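PDB 4R7F: uncharacterized protein from Parabacteroides merdae, which is of unknown function but carries a region related to the first domain of type 9 secretion system plug proteins, among three immunoglobulin-like beta-sandwich domains. Local coordinates for residues N42-G47 with A288-V293; G150-D155 with H160-F165; G236-N241 with Y344-L349. One frame throughout, in Å; residues are numbered along the deposited sequence.

Contact 1 of 3, residues N42-G47 with A288-V293; sequences NFDGLG and ADYYIV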
# COMPACT_ATOMS: atom_id res chain seq x y z
N ASN A 42 -3.15 -20.32 -13.69
CA ASN A 42 -2.87 -20.04 -15.08
C ASN A 42 -1.48 -20.60 -15.49
O ASN A 42 -0.47 -20.46 -14.78
CB ASN A 42 -2.92 -18.54 -15.25
CG ASN A 42 -3.08 -18.13 -16.70
OD1 ASN A 42 -2.21 -18.35 -17.53
ND2 ASN A 42 -4.22 -17.56 -17.00
N PHE A 43 -1.41 -21.22 -16.65
CA PHE A 43 -0.18 -21.83 -17.09
C PHE A 43 -0.23 -22.08 -18.57
O PHE A 43 -1.30 -22.12 -19.13
CB PHE A 43 0.05 -23.15 -16.33
CG PHE A 43 -0.92 -24.24 -16.66
CD1 PHE A 43 -2.09 -24.36 -15.96
CD2 PHE A 43 -0.63 -25.17 -17.64
CE1 PHE A 43 -2.99 -25.39 -16.23
CE2 PHE A 43 -1.53 -26.21 -17.93
CZ PHE A 43 -2.70 -26.32 -17.22
N ASP A 44 0.94 -22.26 -19.18
CA ASP A 44 1.03 -22.62 -20.57
C ASP A 44 1.52 -24.06 -20.71
O ASP A 44 2.36 -24.50 -19.96
CB ASP A 44 1.99 -21.71 -21.31
CG ASP A 44 1.50 -20.30 -21.44
OD1 ASP A 44 0.27 -20.06 -21.39
OD2 ASP A 44 2.36 -19.42 -21.59
N GLY A 45 1.00 -24.78 -21.70
CA GLY A 45 1.64 -26.00 -22.20
C GLY A 45 2.33 -25.74 -23.55
O GLY A 45 1.69 -25.27 -24.50
N LEU A 46 3.62 -26.04 -23.65
CA LEU A 46 4.36 -25.78 -24.91
C LEU A 46 4.17 -26.92 -25.92
O LEU A 46 3.93 -28.07 -25.53
CB LEU A 46 5.85 -25.58 -24.62
CG LEU A 46 6.28 -24.45 -23.67
CD1 LEU A 46 7.66 -23.96 -24.07
CD2 LEU A 46 5.35 -23.26 -23.63
N GLY A 47 4.32 -26.59 -27.21
CA GLY A 47 3.93 -27.47 -28.32
C GLY A 47 2.67 -26.96 -28.99
O GLY A 47 2.06 -25.99 -28.52
N ALA A 288 1.89 -13.16 -26.09
CA ALA A 288 3.28 -13.02 -25.64
C ALA A 288 4.09 -14.22 -26.05
O ALA A 288 3.64 -15.36 -25.91
CB ALA A 288 3.32 -12.86 -24.14
N ASP A 289 5.28 -13.97 -26.58
CA ASP A 289 6.16 -15.03 -27.07
C ASP A 289 7.10 -15.47 -25.93
O ASP A 289 7.11 -14.86 -24.86
CB ASP A 289 6.95 -14.47 -28.29
CG ASP A 289 7.46 -15.56 -29.22
OD1 ASP A 289 7.39 -16.76 -28.83
OD2 ASP A 289 7.95 -15.22 -30.32
N TYR A 290 7.89 -16.52 -26.18
CA TYR A 290 8.82 -17.09 -25.21
C TYR A 290 10.18 -16.89 -25.83
O TYR A 290 10.43 -17.36 -26.93
CB TYR A 290 8.59 -18.62 -24.95
CG TYR A 290 7.53 -18.94 -23.88
CD1 TYR A 290 6.18 -19.05 -24.20
CD2 TYR A 290 7.88 -19.09 -22.56
CE1 TYR A 290 5.22 -19.32 -23.23
CE2 TYR A 290 6.93 -19.34 -21.58
CZ TYR A 290 5.61 -19.46 -21.91
OH TYR A 290 4.70 -19.72 -20.91
N TYR A 291 11.06 -16.20 -25.09
CA TYR A 291 12.42 -15.92 -25.53
C TYR A 291 13.37 -16.57 -24.52
O TYR A 291 12.98 -16.83 -23.39
CB TYR A 291 12.68 -14.40 -25.59
CG TYR A 291 11.86 -13.60 -26.61
CD1 TYR A 291 10.99 -14.20 -27.53
CD2 TYR A 291 11.96 -12.21 -26.66
CE1 TYR A 291 10.25 -13.44 -28.45
CE2 TYR A 291 11.24 -11.45 -27.58
CZ TYR A 291 10.39 -12.07 -28.48
OH TYR A 291 9.67 -11.31 -29.38
N ILE A 292 14.59 -16.85 -24.94
CA ILE A 292 15.62 -17.29 -24.01
C ILE A 292 16.18 -16.06 -23.34
O ILE A 292 16.77 -15.22 -24.01
CB ILE A 292 16.80 -17.98 -24.69
CG1 ILE A 292 16.35 -19.19 -25.50
CG2 ILE A 292 17.82 -18.43 -23.66
CD1 ILE A 292 15.77 -20.27 -24.65
N VAL A 293 16.02 -15.95 -22.03
CA VAL A 293 16.60 -14.80 -21.33
C VAL A 293 17.89 -15.19 -20.62
O VAL A 293 17.92 -16.18 -19.92
CB VAL A 293 15.61 -14.19 -20.37
CG1 VAL A 293 16.19 -12.96 -19.71
CG2 VAL A 293 14.32 -13.88 -21.14
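The backbones at Leu-46 and Tyr-290, the nearest pair here, stay 9.8 Å apart between their CA atoms, so strand 39-46 and the strand starting at Tyr-290 meet through side chains alone. Tyr-290 spans most of the gap. Its CG lies anti to the carbonyl carbon (chi1 -85°), and the ring reaches across until OH gives a very short hydrogen bond, 2.5 Å, to OD2 of Asp-44. The carboxylate oxygen arrives at the rim of the ring and in its plane, while the carboxylate itself is turned 76° from the ring. Leu-46 comes from another direction: its CD2 lies over one ring face, offset toward the rim, 4.0 Å from CE1 of Tyr-290. The contact joins two beta sheets, the antiparallel one holding strand 39-46 within the region related to the plug-protein first domain, and the mixed one holding strand 290-298. Both polar ends are buried and have further partners. OD2 of Asp-44 also forms a salt bridge with Lys-340, OD1 of Asp-44 is bonded to Asn-98, and the phenol oxygen of Tyr-290 to Thr-16; the lysine charge probably helps to keep the acid ionised. One residue before the tyrosine, OD1 of Asp-289 accepts the backbone N-H of Tyr-290 at 2.7 Å, which helps hold the start of the strand that carries the ring.

Contact 2 of 3, residues G150-D155 with H160-F165; sequences GNTDID and HQQVSF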
# COMPACT_ATOMS: atom_id res chain seq x y z
N GLY A 150 12.01 -1.34 10.81
CA GLY A 150 13.47 -1.50 10.72
C GLY A 150 14.14 -1.23 12.05
O GLY A 150 15.33 -1.46 12.21
N ASN A 151 13.38 -0.77 13.01
CA ASN A 151 13.88 -0.68 14.35
C ASN A 151 13.46 -1.89 15.11
O ASN A 151 12.29 -2.03 15.47
CB ASN A 151 13.34 0.58 15.04
CG ASN A 151 13.93 0.77 16.41
OD1 ASN A 151 14.97 0.21 16.75
ND2 ASN A 151 13.28 1.57 17.20
N THR A 152 14.42 -2.77 15.36
CA THR A 152 14.19 -4.11 15.85
C THR A 152 14.80 -4.26 17.21
O THR A 152 15.43 -3.35 17.74
CB THR A 152 14.82 -5.17 14.93
OG1 THR A 152 16.22 -5.30 15.20
CG2 THR A 152 14.59 -4.80 13.47
N ASP A 153 14.61 -5.44 17.78
CA ASP A 153 15.18 -5.75 19.06
C ASP A 153 16.67 -5.98 19.04
O ASP A 153 17.28 -5.93 20.10
CB ASP A 153 14.52 -7.00 19.62
CG ASP A 153 13.04 -6.80 19.87
OD1 ASP A 153 12.62 -5.63 20.10
OD2 ASP A 153 12.33 -7.84 19.85
N ILE A 154 17.26 -6.24 17.86
CA ILE A 154 18.69 -6.52 17.78
C ILE A 154 19.50 -5.45 17.09
O ILE A 154 20.73 -5.50 17.11
CB ILE A 154 18.99 -7.87 17.08
CG1 ILE A 154 18.58 -7.84 15.60
CG2 ILE A 154 18.29 -8.99 17.83
CD1 ILE A 154 18.86 -9.13 14.86
N ASP A 155 18.82 -4.53 16.42
CA ASP A 155 19.48 -3.39 15.81
C ASP A 155 18.48 -2.26 15.54
O ASP A 155 17.27 -2.38 15.82
CB ASP A 155 20.25 -3.81 14.56
CG ASP A 155 19.34 -4.26 13.38
OD1 ASP A 155 18.09 -4.25 13.53
OD2 ASP A 155 19.90 -4.62 12.30
N HIS A 160 17.87 -5.06 9.27
CA HIS A 160 16.77 -5.99 9.52
C HIS A 160 15.42 -5.30 9.57
O HIS A 160 15.33 -4.07 9.65
CB HIS A 160 16.98 -6.71 10.84
CG HIS A 160 18.17 -7.61 10.86
ND1 HIS A 160 19.43 -7.16 11.16
CD2 HIS A 160 18.28 -8.93 10.62
CE1 HIS A 160 20.27 -8.17 11.11
NE2 HIS A 160 19.60 -9.27 10.80
N GLN A 161 14.40 -6.14 9.49
CA GLN A 161 13.02 -5.75 9.67
C GLN A 161 12.41 -6.69 10.69
O GLN A 161 12.67 -7.88 10.68
CB GLN A 161 12.26 -5.80 8.34
CG GLN A 161 12.39 -4.48 7.61
CD GLN A 161 12.00 -4.51 6.16
OE1 GLN A 161 11.27 -5.39 5.66
NE2 GLN A 161 12.47 -3.51 5.46
N GLN A 162 11.55 -6.17 11.57
CA GLN A 162 10.88 -7.02 12.53
C GLN A 162 9.38 -6.87 12.40
O GLN A 162 8.85 -5.76 12.35
CB GLN A 162 11.33 -6.64 13.93
CG GLN A 162 10.58 -7.31 15.07
CD GLN A 162 11.41 -7.35 16.37
OE1 GLN A 162 12.38 -6.61 16.53
NE2 GLN A 162 11.06 -8.26 17.27
N VAL A 163 8.70 -8.01 12.36
CA VAL A 163 7.24 -8.08 12.34
C VAL A 163 6.68 -8.28 13.73
O VAL A 163 7.18 -9.08 14.52
CB VAL A 163 6.80 -9.31 11.54
CG1 VAL A 163 5.29 -9.40 11.51
CG2 VAL A 163 7.37 -9.25 10.13
N SER A 164 5.60 -7.56 14.00
CA SER A 164 4.98 -7.53 15.32
C SER A 164 3.52 -7.70 15.00
O SER A 164 3.02 -7.08 14.05
CB SER A 164 5.21 -6.17 16.01
OG SER A 164 6.59 -5.81 16.18
N PHE A 165 2.82 -8.57 15.73
CA PHE A 165 1.38 -8.68 15.51
C PHE A 165 0.58 -9.16 16.71
O PHE A 165 1.13 -9.78 17.60
CB PHE A 165 1.05 -9.52 14.26
CG PHE A 165 1.26 -11.00 14.42
CD1 PHE A 165 2.51 -11.57 14.17
CD2 PHE A 165 0.22 -11.82 14.78
CE1 PHE A 165 2.69 -12.94 14.30
CE2 PHE A 165 0.41 -13.19 14.95
CZ PHE A 165 1.65 -13.74 14.68
O HOH W 1 17.48 -2.78 11.18
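An ST turn in the connection between the antiparallel neighbours 143-149 and 160-168, strands of one sheet of an immunoglobulin-like sandwich, folds Asp-153 and Asp-155 back onto Gln-162 and His-160. In the turn, OG1 of Thr-152 accepts the backbone N-H of Ile-154 at 3.0 Å and donates to OD1 of Asp-155. Gln-162 grips the turn twice. Its chain runs out extended, CG trans to N (chi1 173°), and OE1 takes the backbone N-H of Asp-153 at 2.8 Å, in the carbonyl plane, while NE2 donates to OD2 of Asp-153 at 2.9 Å, from well above the carboxylate plane. Replaced by an alanine, Gln-162 would lose both amide bonds, and the N-H and carboxylate of Asp-153 would probably be left without their mates on the strand. A water accepts the backbone N-H of His-160 and lies within hydrogen-bonding distance of O of Gly-150 and OD1 of Asp-155. ND1 of His-160 donates in its ring plane to OD2 of Asp-155 (2.8 Å, 162° at the hydrogen), and CD1 of Ile-154 makes a CH-pi contact over the centre of the His-160 ring, 4.1 Å from its centroid.

Contact 3 of 3, residues G236-N241 with Y344-L349; sequences GMHVEN and YNYQYL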
# COMPACT_ATOMS: atom_id res chain seq x y z
N GLY A 236 14.38 -3.31 -23.93
CA GLY A 236 13.63 -2.83 -22.78
C GLY A 236 14.53 -2.58 -21.57
O GLY A 236 15.76 -2.57 -21.67
N MSE A 237 13.90 -2.36 -20.43
CA MSE A 237 14.59 -2.07 -19.18
C MSE A 237 15.53 -3.19 -18.87
O MSE A 237 15.12 -4.36 -18.82
CB MSE A 237 13.54 -1.97 -18.08
CG MSE A 237 14.12 -1.77 -16.67
SE MSE A 237 12.61 -1.72 -15.41
CE MSE A 237 11.71 -0.02 -15.86
N HIS A 238 16.78 -2.84 -18.64
CA HIS A 238 17.83 -3.77 -18.26
C HIS A 238 18.18 -4.76 -19.35
O HIS A 238 18.80 -5.78 -19.07
CB HIS A 238 17.48 -4.50 -16.95
CG HIS A 238 18.67 -4.88 -16.14
ND1 HIS A 238 19.54 -3.96 -15.61
CD2 HIS A 238 19.13 -6.10 -15.76
CE1 HIS A 238 20.47 -4.58 -14.91
NE2 HIS A 238 20.25 -5.89 -14.99
N VAL A 239 17.85 -4.43 -20.59
CA VAL A 239 18.21 -5.32 -21.70
C VAL A 239 19.32 -4.72 -22.56
O VAL A 239 19.19 -3.60 -23.03
CB VAL A 239 16.99 -5.57 -22.58
CG1 VAL A 239 17.39 -6.22 -23.89
CG2 VAL A 239 15.97 -6.40 -21.79
N GLU A 240 20.38 -5.48 -22.77
CA GLU A 240 21.59 -5.01 -23.47
C GLU A 240 21.42 -5.21 -24.97
O GLU A 240 21.90 -4.41 -25.76
CB GLU A 240 22.81 -5.78 -22.94
CG GLU A 240 24.18 -5.37 -23.47
CD GLU A 240 24.61 -3.97 -23.03
OE1 GLU A 240 24.49 -3.64 -21.83
OE2 GLU A 240 25.09 -3.19 -23.89
N ASN A 241 20.72 -6.26 -25.36
CA ASN A 241 20.55 -6.60 -26.76
C ASN A 241 19.62 -7.78 -26.91
O ASN A 241 19.54 -8.65 -26.04
CB ASN A 241 21.91 -6.93 -27.40
CG ASN A 241 21.82 -7.11 -28.92
OD1 ASN A 241 21.26 -6.27 -29.65
ND2 ASN A 241 22.35 -8.22 -29.40
N TYR A 344 9.59 -8.49 -15.28
CA TYR A 344 9.99 -9.44 -14.23
C TYR A 344 10.73 -8.76 -13.08
O TYR A 344 11.65 -7.97 -13.32
CB TYR A 344 10.87 -10.56 -14.83
CG TYR A 344 10.09 -11.57 -15.67
CD1 TYR A 344 9.63 -11.26 -16.96
CD2 TYR A 344 9.83 -12.86 -15.18
CE1 TYR A 344 8.92 -12.18 -17.71
CE2 TYR A 344 9.11 -13.77 -15.92
CZ TYR A 344 8.65 -13.43 -17.19
OH TYR A 344 7.94 -14.36 -17.90
N ASN A 345 10.33 -9.08 -11.85
CA ASN A 345 11.20 -8.87 -10.69
C ASN A 345 12.07 -10.13 -10.49
O ASN A 345 11.63 -11.26 -10.70
CB ASN A 345 10.40 -8.72 -9.38
CG ASN A 345 9.65 -7.39 -9.23
OD1 ASN A 345 9.30 -7.03 -8.12
ND2 ASN A 345 9.38 -6.69 -10.31
N TYR A 346 13.28 -9.94 -9.98
CA TYR A 346 14.15 -11.05 -9.68
C TYR A 346 15.25 -10.63 -8.74
O TYR A 346 15.53 -9.46 -8.59
CB TYR A 346 14.74 -11.67 -10.98
CG TYR A 346 15.78 -10.82 -11.70
CD1 TYR A 346 15.42 -9.78 -12.55
CD2 TYR A 346 17.13 -11.08 -11.56
CE1 TYR A 346 16.40 -9.04 -13.23
CE2 TYR A 346 18.10 -10.34 -12.21
CZ TYR A 346 17.75 -9.31 -13.04
OH TYR A 346 18.76 -8.62 -13.68
N GLN A 347 15.88 -11.62 -8.10
CA GLN A 347 17.05 -11.38 -7.29
C GLN A 347 17.83 -12.66 -7.15
O GLN A 347 17.41 -13.75 -7.61
CB GLN A 347 16.64 -10.87 -5.92
CG GLN A 347 15.98 -11.93 -5.09
CD GLN A 347 15.53 -11.45 -3.71
OE1 GLN A 347 15.85 -10.34 -3.26
NE2 GLN A 347 14.78 -12.30 -3.03
N TYR A 348 18.94 -12.53 -6.47
CA TYR A 348 19.90 -13.58 -6.33
C TYR A 348 20.09 -13.89 -4.85
O TYR A 348 20.52 -13.03 -4.08
CB TYR A 348 21.23 -13.12 -6.93
CG TYR A 348 21.22 -12.88 -8.43
CD1 TYR A 348 21.16 -13.93 -9.36
CD2 TYR A 348 21.35 -11.60 -8.93
CE1 TYR A 348 21.19 -13.68 -10.72
CE2 TYR A 348 21.37 -11.35 -10.28
CZ TYR A 348 21.28 -12.37 -11.17
OH TYR A 348 21.34 -12.04 -12.51
N LEU A 349 19.78 -15.11 -4.46
CA LEU A 349 19.92 -15.52 -3.09
C LEU A 349 21.07 -16.50 -2.97
O LEU A 349 21.27 -17.31 -3.84
CB LEU A 349 18.64 -16.21 -2.61
CG LEU A 349 17.36 -15.40 -2.50
CD1 LEU A 349 16.26 -16.31 -1.95
CD2 LEU A 349 17.56 -14.20 -1.58
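A type II beta turn, Gly-236 to Val-239, carries His-238 to the hydroxyl end of Tyr-346 on strand 342-352. The turn is closed by the backbone N of Val-239 and the O of Gly-236, 3.0 Å apart, and His-238 fills its third position with left-handed backbone angles (phi 67°, psi 20°). From there the imidazole points across to the strand, and CD2 of His-238 comes within 3.3 Å of OH of Tyr-346. NE2 of His-238 lies 3.4 Å from the same OH. The two side chains cross at about a right angle; CD2 stands at the edge of the phenol ring, near its plane, whereas the hydroxyl meets the imidazole obliquely. Tyr-346 holds CG between its backbone N and carbonyl carbon (chi1 71°), which swings the ring off the strand so that only its hydroxyl end approaches the turn. The contact lies in an immunoglobulin-like sandwich, between the mixed sheet that includes 239-245 and the antiparallel sheet in which 342-352 pairs with 225-228, 274-276 and 305-310. Within it Tyr-346 also meets Phe-295 edge-to-face. The polar ends share one acid: Asp-256 takes NE2 of His-238 on OD1 and is hydrogen-bonded through OD2 to the hydroxyls of both Tyr-346 and Tyr-348. This common partner draws the imidazole and the two phenols together and satisfies the hydroxyl of the buried Tyr-346.

From the N terminus, contact 1 opens first, at 42-47 in the plug-related region, and closes only at 288-293, some 240 residues later. Contact 2 (150-155 with 160-165) is a short local closure nested inside that long loop, in a sheet of its own, with its centre 40 Å from that of contact 1 and across the centre of the chain. Contact 3 begins at 236-241, before contact 1 has closed, and ends at 344-349, so the two cross. Both reach the mixed sheet, their nearest atoms about 6 Å apart: contact 1 fastens it to the N-terminal region, contact 3 to the antiparallel sheet of strand 342-352. Contacts 2 and 3 follow in series.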